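Long-range contacts in putative alpha-galactosidase (Bacteroides fragilis, PDB 4NZJ), which probably hydrolyses terminal, non-reducing alpha-D-galactose residues from alpha-galactosides, as a member of glycoside hydrolase family 27: residues L114-V119 against K162-I167; N105-F110 against N140-W145; W145-R150 against Q157-K162. All coordinates share one frame; numbering follows the deposited sequence.

Contact 1. Residues L114-V119 against K162-I167; sequences LTEELV and KFPRGI
Thr115 and Lys162 bring the two backbones together, their CA atoms 4.3 Å apart, where helix 116-128 begins and a type I turn, Phe163 to Gly166, leads into helix 166-176. A single backbone hydrogen bond joins the segments, from Glu116 N to Lys162 O (2.8 Å). Thr115 is the N-cap of the first helix, its OG1 accepting from Leu118 N. The Phe163 ring turns one rim to Leu114 CD2 (4.1 Å from CZ) and Val119 CG2, while CD1 lies beside Glu116 CB; Ile167 CD1 covers the centre of one ring face. The Lys162 chain runs extended past Leu114 O, which is buried against its methylenes without a polar partner, and NZ is held by Phe144 O, by Gln112 O and by a water that also takes Leu114 N. Further out, Arg165 grips Glu116 side-on: NE meets OE1 on its syn side (3.0 Å), whereas NH2 reaches OE2 (2.7 Å) from above the carboxylate, whose plane is turned 39° from the guanidinium. A second water donates to Glu116 OE1 and Gly166 O. The Glu116 carboxylate is therefore fixed by a two-pronged salt bridge and a water, beside the packing of Phe163 with Leu114 and Val119, tying together the starts of two barrel helices.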
loop_
_atom_site.group_PDB
_atom_site.type_symbol
_atom_site.label_atom_id
_atom_site.label_comp_id
_atom_site.label_asym_id
_atom_site.label_seq_id
_atom_site.Cartn_x
_atom_site.Cartn_y
_atom_site.Cartn_z
ATOM N N LEU A 114 -2.855 -11.716 18.389
ATOM C CA LEU A 114 -1.570 -11.582 17.717
ATOM C C LEU A 114 -0.459 -11.845 18.725
ATOM O O LEU A 114 -0.586 -11.516 19.903
ATOM C CB LEU A 114 -1.414 -10.190 17.102
ATOM C CG LEU A 114 -0.175 -9.982 16.224
ATOM C CD1 LEU A 114 -0.247 -10.834 14.969
ATOM C CD2 LEU A 114 -0.022 -8.516 15.859
ATOM N N THR A 115 0.619 -12.467 18.262
ATOM C CA THR A 115 1.793 -12.724 19.095
ATOM C C THR A 115 3.044 -12.516 18.262
ATOM O O THR A 115 2.976 -12.434 17.036
ATOM C CB THR A 115 1.826 -14.169 19.609
ATOM O OG1 THR A 115 2.001 -15.059 18.499
ATOM C CG2 THR A 115 0.537 -14.525 20.365
ATOM N N GLU A 116 4.188 -12.465 18.933
ATOM C CA GLU A 116 5.481 -12.376 18.255
ATOM C C GLU A 116 5.610 -13.485 17.222
ATOM O O GLU A 116 5.943 -13.222 16.062
ATOM C CB GLU A 116 6.615 -12.499 19.277
ATOM C CG GLU A 116 8.014 -12.606 18.674
ATOM C CD GLU A 116 9.012 -13.243 19.620
ATOM O OE1 GLU A 116 9.593 -12.529 20.458
ATOM O OE2 GLU A 116 9.232 -14.468 19.520
ATOM N N GLU A 117 5.341 -14.715 17.653
ATOM C CA GLU A 117 5.472 -15.889 16.784
ATOM C C GLU A 117 4.665 -15.725 15.502
ATOM O O GLU A 117 5.145 -16.043 14.411
ATOM C CB GLU A 117 5.034 -17.161 17.522
ATOM C CG GLU A 117 4.961 -18.418 16.657
ATOM C CD GLU A 117 6.312 -18.843 16.114
ATOM O OE1 GLU A 117 7.334 -18.484 16.731
ATOM O OE2 GLU A 117 6.354 -19.551 15.081
ATOM N N LEU A 118 3.443 -15.230 15.630
ATOM C CA LEU A 118 2.559 -15.102 14.481
ATOM C C LEU A 118 2.966 -13.971 13.525
ATOM O O LEU A 118 2.786 -14.092 12.312
ATOM C CB LEU A 118 1.106 -14.953 14.955
ATOM C CG LEU A 118 0.600 -16.198 15.692
ATOM C CD1 LEU A 118 -0.712 -15.917 16.413
ATOM C CD2 LEU A 118 0.448 -17.392 14.760
ATOM N N VAL A 119 3.521 -12.881 14.050
ATOM C CA VAL A 119 4.071 -11.839 13.188
ATOM C C VAL A 119 5.262 -12.400 12.386
ATOM O O VAL A 119 5.379 -12.149 11.186
ATOM C CB VAL A 119 4.538 -10.606 13.982
ATOM C CG1 VAL A 119 5.188 -9.583 13.062
ATOM C CG2 VAL A 119 3.364 -9.967 14.713
ATOM N N LYS A 162 1.948 -11.662 24.728
ATOM C CA LYS A 162 1.958 -11.659 23.267
ATOM C C LYS A 162 3.350 -11.444 22.689
ATOM O O LYS A 162 3.722 -12.083 21.697
ATOM C CB LYS A 162 1.028 -10.566 22.736
ATOM C CG LYS A 162 -0.427 -10.801 23.089
ATOM C CD LYS A 162 -1.325 -9.718 22.528
ATOM C CE LYS A 162 -2.762 -9.981 22.942
ATOM N NZ LYS A 162 -3.685 -8.957 22.403
ATOM N N PHE A 163 4.106 -10.537 23.309
ATOM C CA PHE A 163 5.429 -10.139 22.821
ATOM C C PHE A 163 6.450 -10.298 23.937
ATOM O O PHE A 163 6.875 -9.321 24.547
ATOM C CB PHE A 163 5.374 -8.700 22.282
ATOM C CG PHE A 163 4.445 -8.550 21.113
ATOM C CD1 PHE A 163 4.841 -8.946 19.845
ATOM C CD2 PHE A 163 3.154 -8.063 21.287
ATOM C CE1 PHE A 163 3.986 -8.839 18.768
ATOM C CE2 PHE A 163 2.291 -7.951 20.208
ATOM C CZ PHE A 163 2.707 -8.340 18.947
ATOM N N PRO A 164 6.844 -11.554 24.222
ATOM C CA PRO A 164 7.679 -11.826 25.394
ATOM C C PRO A 164 9.092 -11.253 25.295
ATOM O O PRO A 164 9.762 -11.117 26.311
ATOM C CB PRO A 164 7.696 -13.357 25.488
ATOM C CG PRO A 164 7.244 -13.859 24.164
ATOM C CD PRO A 164 6.420 -12.785 23.527
ATOM N N ARG A 165 9.530 -10.911 24.084
ATOM C CA ARG A 165 10.822 -10.257 23.904
ATOM C C ARG A 165 10.656 -8.813 23.461
ATOM O O ARG A 165 11.604 -8.191 22.989
ATOM C CB ARG A 165 11.683 -11.053 22.924
ATOM C CG ARG A 165 12.031 -12.424 23.477
ATOM C CD ARG A 165 12.902 -13.241 22.538
ATOM N NE ARG A 165 12.147 -13.804 21.424
ATOM C CZ ARG A 165 12.626 -14.738 20.602
ATOM N NH1 ARG A 165 13.863 -15.201 20.761
ATOM N NH2 ARG A 165 11.875 -15.205 19.612
ATOM N N GLY A 166 9.453 -8.273 23.641
ATOM C CA GLY A 166 9.156 -6.898 23.271
ATOM C C GLY A 166 8.889 -6.709 21.793
ATOM O O GLY A 166 8.955 -7.653 21.000
ATOM N N ILE A 167 8.579 -5.467 21.437
ATOM C CA ILE A 167 8.340 -5.072 20.059
ATOM C C ILE A 167 9.658 -4.952 19.290
ATOM O O ILE A 167 9.716 -5.281 18.105
ATOM C CB ILE A 167 7.571 -3.735 19.983
ATOM C CG1 ILE A 167 6.207 -3.849 20.683
ATOM C CG2 ILE A 167 7.392 -3.285 18.539
ATOM C CD1 ILE A 167 5.261 -4.850 20.066
HETATM O O HOH W 1 -3.680 -8.975 19.449
HETATM O O HOH W 2 8.363 -10.356 21.461
#

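Contact 2. Residues N105-F110 against N140-W145; sequences NSWNTF and NIDDFW
Asn105 and Asp142 meet tip to tip with their flat ends strongly turned, amide and carboxylate planes 71° apart. The N-H of Asn105 ND2 points almost straight at Asp142 OD1 (3.0 Å, 173° at the hydrogen), in the amide plane but on the anti side of the carboxylate. The amide's other end is used too, since Asn105 OD1 takes Trp107 N from above its carbonyl plane, a capping bond in the turn that leads into the short helix. Asp142 has CG anti to its backbone N, which sets its carboxylate between Asn105 ND2 and Trp107 CB; its OD2 accepts from Asp143 N, while OD1 also pairs with Lys218. Ser106 OG accepts from Asp142 N (3.0 Å), and Ser106 N donates to Asn140 O (3.0 Å), nearly along the C=O axis. Trp107 sets its CB against the Asp142 carboxylate (CB to CG 3.8 Å), and its six-membered ring meets Phe144 rim to rim, CZ3 to CD1 at 3.7 Å, the planes only 18° apart. Asp143 OD2 hydrogen-bonds a bound glycerol. Asn105 and Asn140 form a parallel bridge at the C-terminal ends of adjacent strands 102-105 and 138-140, so the arrangement belongs to the rim of a TIM barrel, the end where family 27 glycosidases place their active site.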
loop_
_atom_site.group_PDB
_atom_site.type_symbol
_atom_site.label_atom_id
_atom_site.label_comp_id
_atom_site.label_asym_id
_atom_site.label_seq_id
_atom_site.Cartn_x
_atom_site.Cartn_y
_atom_site.Cartn_z
ATOM N N ASN A 105 -1.855 -5.867 7.234
ATOM C CA ASN A 105 -2.342 -5.453 8.547
ATOM C C ASN A 105 -2.879 -6.677 9.277
ATOM O O ASN A 105 -3.564 -7.517 8.682
ATOM C CB ASN A 105 -3.422 -4.388 8.406
ATOM C CG ASN A 105 -4.040 -3.995 9.738
ATOM O OD1 ASN A 105 -4.877 -4.719 10.277
ATOM N ND2 ASN A 105 -3.633 -2.842 10.273
ATOM N N SER A 106 -2.570 -6.765 10.563
ATOM C CA SER A 106 -2.819 -7.961 11.360
ATOM C C SER A 106 -4.235 -8.161 11.901
ATOM O O SER A 106 -4.535 -9.228 12.433
ATOM C CB SER A 106 -1.872 -7.965 12.561
ATOM O OG SER A 106 -2.165 -6.867 13.426
ATOM N N TRP A 107 -5.089 -7.144 11.812
ATOM C CA TRP A 107 -6.324 -7.172 12.595
ATOM C C TRP A 107 -7.280 -8.282 12.170
ATOM O O TRP A 107 -7.734 -9.066 13.001
ATOM C CB TRP A 107 -7.052 -5.826 12.571
ATOM C CG TRP A 107 -8.290 -5.930 13.370
ATOM C CD1 TRP A 107 -9.573 -5.984 12.898
ATOM C CD2 TRP A 107 -8.374 -6.095 14.787
ATOM N NE1 TRP A 107 -10.451 -6.140 13.942
ATOM C CE2 TRP A 107 -9.742 -6.211 15.114
ATOM C CE3 TRP A 107 -7.424 -6.137 15.819
ATOM C CZ2 TRP A 107 -10.186 -6.367 16.429
ATOM C CZ3 TRP A 107 -7.866 -6.298 17.122
ATOM C CH2 TRP A 107 -9.237 -6.409 17.417
ATOM N N ASN A 108 -7.598 -8.343 10.881
ATOM C CA ASN A 108 -8.594 -9.294 10.409
ATOM C C ASN A 108 -8.194 -10.740 10.701
ATOM O O ASN A 108 -9.031 -11.560 11.075
ATOM C CB ASN A 108 -8.853 -9.111 8.912
ATOM C CG ASN A 108 -10.085 -9.859 8.436
ATOM O OD1 ASN A 108 -9.983 -10.890 7.769
ATOM N ND2 ASN A 108 -11.255 -9.356 8.798
ATOM N N THR A 109 -6.912 -11.046 10.544
ATOM C CA THR A 109 -6.441 -12.415 10.725
ATOM C C THR A 109 -6.354 -12.811 12.198
ATOM O O THR A 109 -6.773 -13.901 12.579
ATOM C CB THR A 109 -5.061 -12.616 10.071
ATOM O OG1 THR A 109 -5.172 -12.376 8.666
ATOM C CG2 THR A 109 -4.548 -14.033 10.300
ATOM N N PHE A 110 -5.798 -11.927 13.026
ATOM C CA PHE A 110 -5.421 -12.318 14.389
ATOM C C PHE A 110 -6.173 -11.613 15.517
ATOM O O PHE A 110 -6.201 -12.119 16.645
ATOM C CB PHE A 110 -3.915 -12.129 14.579
ATOM C CG PHE A 110 -3.083 -13.034 13.715
ATOM C CD1 PHE A 110 -3.138 -14.407 13.881
ATOM C CD2 PHE A 110 -2.246 -12.515 12.739
ATOM C CE1 PHE A 110 -2.379 -15.250 13.083
ATOM C CE2 PHE A 110 -1.476 -13.349 11.945
ATOM C CZ PHE A 110 -1.545 -14.718 12.116
ATOM N N ASN A 140 2.056 -4.615 9.721
ATOM C CA ASN A 140 1.454 -3.677 10.662
ATOM C C ASN A 140 0.717 -4.377 11.797
ATOM O O ASN A 140 -0.300 -5.052 11.583
ATOM C CB ASN A 140 0.511 -2.729 9.920
ATOM C CG ASN A 140 1.226 -1.853 8.899
ATOM O OD1 ASN A 140 2.448 -1.697 8.922
ATOM N ND2 ASN A 140 0.457 -1.267 7.993
ATOM N N ILE A 141 1.240 -4.199 13.005
ATOM C CA ILE A 141 0.586 -4.624 14.231
ATOM C C ILE A 141 -0.568 -3.660 14.470
ATOM O O ILE A 141 -0.402 -2.440 14.370
ATOM C CB ILE A 141 1.577 -4.583 15.424
ATOM C CG1 ILE A 141 2.705 -5.589 15.196
ATOM C CG2 ILE A 141 0.874 -4.855 16.746
ATOM C CD1 ILE A 141 3.795 -5.547 16.246
ATOM N N ASP A 142 -1.738 -4.205 14.775
ATOM C CA ASP A 142 -2.919 -3.391 15.018
ATOM C C ASP A 142 -3.197 -3.291 16.528
ATOM O O ASP A 142 -2.265 -3.314 17.329
ATOM C CB ASP A 142 -4.106 -3.940 14.217
ATOM C CG ASP A 142 -5.131 -2.859 13.877
ATOM O OD1 ASP A 142 -4.913 -2.101 12.903
ATOM O OD2 ASP A 142 -6.144 -2.763 14.600
ATOM N N ASP A 143 -4.467 -3.182 16.920
ATOM C CA ASP A 143 -4.854 -2.886 18.304
ATOM C C ASP A 143 -4.518 -4.066 19.237
ATOM O O ASP A 143 -4.325 -5.197 18.785
ATOM C CB ASP A 143 -6.368 -2.589 18.313
ATOM C CG ASP A 143 -6.837 -1.726 19.488
ATOM O OD1 ASP A 143 -6.068 -1.402 20.414
ATOM O OD2 ASP A 143 -8.043 -1.373 19.453
ATOM N N PHE A 144 -4.446 -3.785 20.538
ATOM C CA PHE A 144 -4.234 -4.796 21.594
ATOM C C PHE A 144 -2.812 -5.373 21.710
ATOM O O PHE A 144 -2.629 -6.408 22.357
ATOM C CB PHE A 144 -5.224 -5.970 21.492
ATOM C CG PHE A 144 -6.665 -5.595 21.687
ATOM C CD1 PHE A 144 -7.453 -5.240 20.603
ATOM C CD2 PHE A 144 -7.247 -5.660 22.943
ATOM C CE1 PHE A 144 -8.791 -4.935 20.773
ATOM C CE2 PHE A 144 -8.583 -5.349 23.122
ATOM C CZ PHE A 144 -9.352 -4.984 22.036
ATOM N N TRP A 145 -1.812 -4.722 21.120
ATOM C CA TRP A 145 -0.414 -5.068 21.425
ATOM C C TRP A 145 -0.034 -4.573 22.829
ATOM O O TRP A 145 0.911 -5.076 23.444
ATOM C CB TRP A 145 0.548 -4.493 20.378
ATOM C CG TRP A 145 0.545 -3.006 20.330
ATOM C CD1 TRP A 145 -0.211 -2.212 19.519
ATOM C CD2 TRP A 145 1.331 -2.125 21.139
ATOM N NE1 TRP A 145 0.049 -0.882 19.783
ATOM C CE2 TRP A 145 0.991 -0.807 20.774
ATOM C CE3 TRP A 145 2.278 -2.325 22.152
ATOM C CZ2 TRP A 145 1.576 0.307 21.377
ATOM C CZ3 TRP A 145 2.859 -1.218 22.746
ATOM C CH2 TRP A 145 2.504 0.081 22.358
HETATM O O HOH W 3 -2.053 -0.483 9.395
#

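Contact 3. Residues W145-R150 against Q157-K162; sequences WQLPER and QIDKTK
Leu147 and Asp159 supply the N-H groups of two backbone hydrogen bonds that tie the segments together round a single bridge between Gln146 and Ile158. Leu147 N reaches Gln157 O at 2.9 Å, and Asp159 N reaches Trp145 O at 2.8 Å. Between them Gln146 CA makes a CA-H...O contact with Gln157 O (3.2 Å). Leu147 spreads its two methyls along the partner, CD1 against Gln157 CB (3.7 Å) and CD2 against Asp159 CA and CB. The Gln157 side chain, extended beyond CG, passes Leu147 CD1 and donates an N-H of NE2 to Glu149 O (2.8 Å); the acceptor lies in the amide plane, but the donor stands above the carbonyl plane. A water donates to that same Glu149 O and to Leu147 O while accepting from Gln157 N, so one water bridges three backbone atoms of the two segments. At the other end, the edge of the six-membered ring of Trp145 meets Ile158 CG1 (3.8 Å from CZ3), and Gln146 CB lies over one indole face.

A second shell holds Trp145 and Gln146: Tyr184 O takes the indole NE1, and Cys196 O takes Gln146 NE2. Separately, an Arg150-Asp205 salt bridge ties the end of 145-150 to helix 202-212. The segments belong to the excursion between strand 138-140 and helix 166-176, with Trp145 resting on Phe209 and Ile158 on Trp212 of helix 202-212, and Trp145 also touching Ile183 of strand 180-186.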
loop_
_atom_site.group_PDB
_atom_site.type_symbol
_atom_site.label_atom_id
_atom_site.label_comp_id
_atom_site.label_asym_id
_atom_site.label_seq_id
_atom_site.Cartn_x
_atom_site.Cartn_y
_atom_site.Cartn_z
ATOM N N TRP A 145 -1.812 -4.722 21.120
ATOM C CA TRP A 145 -0.414 -5.068 21.425
ATOM C C TRP A 145 -0.034 -4.573 22.829
ATOM O O TRP A 145 0.911 -5.076 23.444
ATOM C CB TRP A 145 0.548 -4.493 20.378
ATOM C CG TRP A 145 0.545 -3.006 20.330
ATOM C CD1 TRP A 145 -0.211 -2.212 19.519
ATOM C CD2 TRP A 145 1.331 -2.125 21.139
ATOM N NE1 TRP A 145 0.049 -0.882 19.783
ATOM C CE2 TRP A 145 0.991 -0.807 20.774
ATOM C CE3 TRP A 145 2.278 -2.325 22.152
ATOM C CZ2 TRP A 145 1.576 0.307 21.377
ATOM C CZ3 TRP A 145 2.859 -1.218 22.746
ATOM C CH2 TRP A 145 2.504 0.081 22.358
ATOM N N GLN A 146 -0.771 -3.575 23.307
ATOM C CA GLN A 146 -0.532 -2.934 24.598
ATOM C C GLN A 146 -1.589 -3.320 25.628
ATOM O O GLN A 146 -2.677 -3.791 25.269
ATOM C CB GLN A 146 -0.496 -1.407 24.434
ATOM C CG GLN A 146 -1.838 -0.727 24.142
ATOM C CD GLN A 146 -2.207 -0.715 22.663
ATOM O OE1 GLN A 146 -2.358 -1.771 22.033
ATOM N NE2 GLN A 146 -2.359 0.486 22.098
ATOM N N LEU A 147 -1.273 -3.095 26.901
ATOM C CA LEU A 147 -2.189 -3.387 27.995
ATOM C C LEU A 147 -3.229 -2.267 28.140
ATOM O O LEU A 147 -3.057 -1.178 27.586
ATOM C CB LEU A 147 -1.419 -3.579 29.305
ATOM C CG LEU A 147 -0.430 -4.749 29.326
ATOM C CD1 LEU A 147 0.238 -4.844 30.688
ATOM C CD2 LEU A 147 -1.107 -6.066 28.974
ATOM N N PRO A 148 -4.320 -2.541 28.873
ATOM C CA PRO A 148 -5.390 -1.550 29.015
ATOM C C PRO A 148 -4.963 -0.200 29.594
ATOM O O PRO A 148 -5.444 0.836 29.135
ATOM C CB PRO A 148 -6.380 -2.233 29.956
ATOM C CG PRO A 148 -6.173 -3.685 29.722
ATOM C CD PRO A 148 -4.710 -3.851 29.429
ATOM N N GLU A 149 -4.075 -0.216 30.581
ATOM C CA GLU A 149 -3.696 1.006 31.283
ATOM C C GLU A 149 -2.249 1.386 31.004
ATOM O O GLU A 149 -1.379 0.524 30.839
ATOM C CB GLU A 149 -3.895 0.846 32.791
ATOM C CG GLU A 149 -5.309 0.476 33.214
ATOM C CD GLU A 149 -6.351 1.496 32.778
ATOM O OE1 GLU A 149 -6.058 2.710 32.796
ATOM O OE2 GLU A 149 -7.470 1.080 32.417
ATOM N N ARG A 150 -2.002 2.691 30.952
ATOM C CA ARG A 150 -0.638 3.214 30.913
ATOM C C ARG A 150 0.068 2.798 32.200
ATOM O O ARG A 150 -0.550 2.704 33.259
ATOM C CB ARG A 150 -0.660 4.742 30.772
ATOM C CG ARG A 150 0.706 5.384 30.569
ATOM C CD ARG A 150 0.580 6.818 30.072
ATOM N NE ARG A 150 -0.011 6.863 28.744
ATOM C CZ ARG A 150 0.662 6.813 27.596
ATOM N NH1 ARG A 150 1.994 6.740 27.574
ATOM N NH2 ARG A 150 -0.009 6.839 26.453
ATOM N N GLN A 157 2.332 0.003 28.062
ATOM C CA GLN A 157 2.850 -1.292 28.493
ATOM C C GLN A 157 2.652 -2.313 27.393
ATOM O O GLN A 157 1.530 -2.584 27.003
ATOM C CB GLN A 157 2.128 -1.765 29.745
ATOM C CG GLN A 157 2.265 -0.842 30.937
ATOM C CD GLN A 157 1.597 -1.423 32.163
ATOM O OE1 GLN A 157 2.213 -2.179 32.912
ATOM N NE2 GLN A 157 0.330 -1.082 32.372
ATOM N N ILE A 158 3.741 -2.873 26.886
ATOM C CA ILE A 158 3.645 -3.953 25.906
ATOM C C ILE A 158 3.024 -5.163 26.600
ATOM O O ILE A 158 3.366 -5.478 27.736
ATOM C CB ILE A 158 5.026 -4.337 25.340
ATOM C CG1 ILE A 158 5.622 -3.174 24.541
ATOM C CG2 ILE A 158 4.910 -5.570 24.452
ATOM C CD1 ILE A 158 7.124 -3.253 24.385
ATOM N N ASP A 159 2.093 -5.827 25.920
ATOM C CA ASP A 159 1.560 -7.093 26.414
ATOM C C ASP A 159 2.660 -8.139 26.230
ATOM O O ASP A 159 2.878 -8.625 25.112
ATOM C CB ASP A 159 0.297 -7.479 25.640
ATOM C CG ASP A 159 -0.370 -8.724 26.183
ATOM O OD1 ASP A 159 0.311 -9.573 26.805
ATOM O OD2 ASP A 159 -1.600 -8.849 25.988
ATOM N N LYS A 160 3.345 -8.472 27.323
ATOM C CA LYS A 160 4.503 -9.372 27.264
ATOM C C LYS A 160 4.112 -10.835 27.098
ATOM O O LYS A 160 4.964 -11.675 26.833
ATOM C CB LYS A 160 5.386 -9.202 28.499
ATOM C CG LYS A 160 5.993 -7.812 28.626
ATOM C CD LYS A 160 6.754 -7.417 27.369
ATOM C CE LYS A 160 8.046 -8.207 27.215
ATOM N NZ LYS A 160 8.942 -8.079 28.399
ATOM N N THR A 161 2.831 -11.151 27.269
ATOM C CA THR A 161 2.365 -12.500 26.963
ATOM C C THR A 161 2.407 -12.681 25.445
ATOM O O THR A 161 2.850 -13.718 24.940
ATOM C CB THR A 161 0.933 -12.749 27.473
ATOM O OG1 THR A 161 0.881 -12.519 28.885
ATOM C CG2 THR A 161 0.504 -14.180 27.180
ATOM N N LYS A 162 1.948 -11.662 24.728
ATOM C CA LYS A 162 1.958 -11.659 23.267
ATOM C C LYS A 162 3.350 -11.444 22.689
ATOM O O LYS A 162 3.722 -12.083 21.697
ATOM C CB LYS A 162 1.028 -10.566 22.736
ATOM C CG LYS A 162 -0.427 -10.801 23.089
ATOM C CD LYS A 162 -1.325 -9.718 22.528
ATOM C CE LYS A 162 -2.762 -9.981 22.942
ATOM N NZ LYS A 162 -3.685 -8.957 22.403
HETATM O O HOH W 4 -0.551 0.130 28.113
#

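The three contacts span two successive beta-alpha units of the barrel, 102-105/116-128 and 138-140/166-176. Contact 2 lies at the strand ends, its centre 11 Å from that of contact 1 and 14 Å from that of contact 3. The hydrogen bond of Lys162 NZ to Phe144 O ties contact 2 to the residue shared by contacts 1 and 3. Leu114 CD2 packs on Ser106 OG (3.6 Å) and Ile141 CG2, joining contacts 1 and 2. Between contacts 1 and 3, their centres also 11 Å apart, Phe163 CB meets Ile158 CG2 at 3.8 Å. Trp145 is common to contacts 2 and 3. Glycerol, probably from the crystallisation liquor, lies about 3 Å from the Asp143 side chain, consistent with a pocket at this end of the barrel.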